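Local coordinates for piwi domain-containing protein (Vanderwaltozyma polyspora, PDB 5THE) that probably binds RNA as an Argonaute-family protein, this chain being its C-terminal lobe with the Piwi domain, at residues M64-T72 with V110-N118. Sequence-based numbering, arbitrary orientation.
Sequences MKGHQFIST and VKQLGVDFN
A Schellman motif after helix 95-111, with Gly114 at a positive phi of 110°, presents three successive carbonyls, of Gln112, Leu113 and Gly114, to the loop 64-72 that leads into strand 77-85 of the parallel sheet. The middle one is bonded through the backbone: Phe69 N donates to Leu113 O at 3.1 Å, in the carbonyl plane. Before it, the extended Gln68 side chain passes alongside the turn, and its NE2 makes a weak bond to Gln112 O. Apolar contacts accompany these bonds. Leu113 CB sits over one face of the Phe69 ring, offset toward the rim, a CH-pi contact 4.1 Å from the centroid, while Val115 CG2 meets the ring edge in plane, 3.8 Å from Phe69 CD2. The two methyls of Leu113 part: CD1 goes to Phe69 CZ, and CD2 lies 3.8 Å from Met64 CB in the type II turn of Met64 to His67. Met236 and Asn239 of helix 228-241 also touch Phe69, so the ring packs between the turn after helix 95-111 and helix 228-241. With chi1 at 54°, Thr72 sets CG2 against Val115 CG2 and lets OG1 donate a hydrogen bond to Gly114 O, 2.9 Å from Thr72 OG1, from 44° above the carbonyl plane.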
# COMPACT_ATOMS: atom_id res chain seq x y z
N MET A 64 8.42 -10.75 -13.10
CA MET A 64 9.66 -11.04 -12.40
C MET A 64 10.55 -12.04 -13.12
O MET A 64 11.70 -12.20 -12.71
CB MET A 64 9.35 -11.54 -10.98
CG MET A 64 9.03 -10.44 -9.99
SD MET A 64 10.30 -9.15 -10.01
CE MET A 64 11.72 -9.96 -9.27
N LYS A 65 10.07 -12.70 -14.17
CA LYS A 65 10.87 -13.73 -14.85
C LYS A 65 12.25 -13.20 -15.22
O LYS A 65 12.39 -12.16 -15.86
CB LYS A 65 10.13 -14.22 -16.10
CG LYS A 65 10.87 -15.31 -16.87
CD LYS A 65 9.93 -16.06 -17.81
CE LYS A 65 10.67 -17.12 -18.61
NZ LYS A 65 11.78 -16.52 -19.40
N GLY A 66 13.28 -13.93 -14.78
CA GLY A 66 14.65 -13.50 -15.01
C GLY A 66 15.14 -12.40 -14.10
O GLY A 66 16.29 -11.98 -14.24
N HIS A 67 14.32 -11.92 -13.18
CA HIS A 67 14.74 -10.87 -12.26
C HIS A 67 14.77 -11.39 -10.84
O HIS A 67 14.20 -12.44 -10.53
CB HIS A 67 13.78 -9.67 -12.33
CG HIS A 67 13.69 -9.05 -13.69
ND1 HIS A 67 14.79 -8.59 -14.38
CD2 HIS A 67 12.62 -8.83 -14.49
CE1 HIS A 67 14.40 -8.10 -15.54
NE2 HIS A 67 13.09 -8.23 -15.64
N GLN A 68 15.44 -10.64 -9.98
CA GLN A 68 15.46 -10.97 -8.56
C GLN A 68 15.08 -9.75 -7.74
O GLN A 68 15.29 -8.60 -8.15
CB GLN A 68 16.84 -11.49 -8.14
CG GLN A 68 17.15 -12.84 -8.75
CD GLN A 68 18.49 -13.38 -8.33
OE1 GLN A 68 19.37 -12.63 -7.92
NE2 GLN A 68 18.66 -14.69 -8.42
N PHE A 69 14.47 -10.02 -6.59
CA PHE A 69 14.19 -8.98 -5.61
C PHE A 69 15.48 -8.31 -5.17
O PHE A 69 16.50 -8.97 -4.98
CB PHE A 69 13.48 -9.57 -4.40
CG PHE A 69 12.15 -10.19 -4.71
CD1 PHE A 69 11.38 -9.72 -5.77
CD2 PHE A 69 11.67 -11.24 -3.96
CE1 PHE A 69 10.14 -10.28 -6.07
CE2 PHE A 69 10.41 -11.82 -4.24
CZ PHE A 69 9.66 -11.33 -5.30
N ILE A 70 15.39 -7.00 -4.93
CA ILE A 70 16.56 -6.21 -4.55
C ILE A 70 17.16 -6.71 -3.23
O ILE A 70 18.38 -6.80 -3.09
CB ILE A 70 16.18 -4.72 -4.46
CG1 ILE A 70 15.93 -4.14 -5.85
CG2 ILE A 70 17.25 -3.92 -3.70
CD1 ILE A 70 15.16 -2.82 -5.82
N SER A 71 16.31 -7.01 -2.25
CA SER A 71 16.78 -7.33 -0.91
C SER A 71 15.91 -8.42 -0.33
O SER A 71 14.70 -8.24 -0.19
CB SER A 71 16.77 -6.09 0.00
OG SER A 71 17.11 -6.44 1.34
N THR A 72 16.53 -9.54 0.03
CA THR A 72 15.87 -10.71 0.59
C THR A 72 16.58 -11.09 1.88
O THR A 72 17.65 -10.56 2.20
CB THR A 72 15.92 -11.86 -0.42
OG1 THR A 72 17.28 -12.09 -0.82
CG2 THR A 72 15.08 -11.51 -1.65
N VAL A 110 10.41 -19.86 -5.57
CA VAL A 110 10.71 -18.52 -5.08
C VAL A 110 12.19 -18.37 -4.76
O VAL A 110 12.68 -17.23 -4.67
CB VAL A 110 9.84 -18.15 -3.85
CG1 VAL A 110 8.36 -18.35 -4.17
CG2 VAL A 110 10.23 -18.93 -2.61
N LYS A 111 12.92 -19.48 -4.64
CA LYS A 111 14.38 -19.40 -4.55
C LYS A 111 14.95 -18.60 -5.72
O LYS A 111 15.88 -17.81 -5.54
CB LYS A 111 14.99 -20.80 -4.50
CG LYS A 111 16.42 -20.81 -3.97
CD LYS A 111 17.06 -22.20 -3.99
CE LYS A 111 18.40 -22.18 -3.25
NZ LYS A 111 18.27 -21.55 -1.90
N GLN A 112 14.36 -18.78 -6.91
CA GLN A 112 14.82 -18.09 -8.11
C GLN A 112 14.75 -16.57 -7.98
O GLN A 112 15.45 -15.85 -8.70
CB GLN A 112 13.98 -18.53 -9.32
CG GLN A 112 13.96 -20.04 -9.59
CD GLN A 112 15.29 -20.57 -10.11
OE1 GLN A 112 16.31 -20.55 -9.41
NE2 GLN A 112 15.29 -21.04 -11.36
N LEU A 113 13.88 -16.07 -7.11
CA LEU A 113 13.76 -14.64 -6.89
C LEU A 113 14.66 -14.14 -5.76
O LEU A 113 14.75 -12.93 -5.55
CB LEU A 113 12.29 -14.28 -6.59
CG LEU A 113 11.34 -14.73 -7.70
CD1 LEU A 113 9.89 -14.73 -7.24
CD2 LEU A 113 11.50 -13.84 -8.92
N GLY A 114 15.30 -15.05 -5.04
CA GLY A 114 16.22 -14.71 -3.96
C GLY A 114 15.72 -15.02 -2.57
O GLY A 114 16.42 -14.72 -1.60
N VAL A 115 14.53 -15.61 -2.43
CA VAL A 115 13.97 -15.93 -1.13
C VAL A 115 14.18 -17.41 -0.87
O VAL A 115 13.68 -18.26 -1.62
CB VAL A 115 12.48 -15.58 -1.06
CG1 VAL A 115 11.96 -15.81 0.34
CG2 VAL A 115 12.26 -14.14 -1.52
N ASP A 116 14.91 -17.71 0.19
CA ASP A 116 15.30 -19.08 0.52
C ASP A 116 14.48 -19.51 1.74
O ASP A 116 14.71 -19.03 2.85
CB ASP A 116 16.81 -19.13 0.79
CG ASP A 116 17.31 -20.53 1.10
OD1 ASP A 116 16.65 -21.52 0.70
OD2 ASP A 116 18.39 -20.63 1.73
N PHE A 117 13.51 -20.39 1.51
CA PHE A 117 12.69 -20.95 2.57
C PHE A 117 13.08 -22.39 2.83
O PHE A 117 13.44 -23.14 1.92
CB PHE A 117 11.20 -20.92 2.21
CG PHE A 117 10.54 -19.59 2.43
CD1 PHE A 117 10.50 -19.03 3.69
CD2 PHE A 117 9.96 -18.92 1.38
CE1 PHE A 117 9.89 -17.81 3.90
CE2 PHE A 117 9.35 -17.70 1.58
CZ PHE A 117 9.32 -17.14 2.83
N ASN A 118 12.98 -22.78 4.10
CA ASN A 118 13.07 -24.17 4.53
C ASN A 118 11.64 -24.61 4.82
O ASN A 118 10.99 -24.06 5.72
CB ASN A 118 13.98 -24.27 5.76
CG ASN A 118 13.98 -25.65 6.42
OD1 ASN A 118 13.40 -26.61 5.92
ND2 ASN A 118 14.65 -25.74 7.55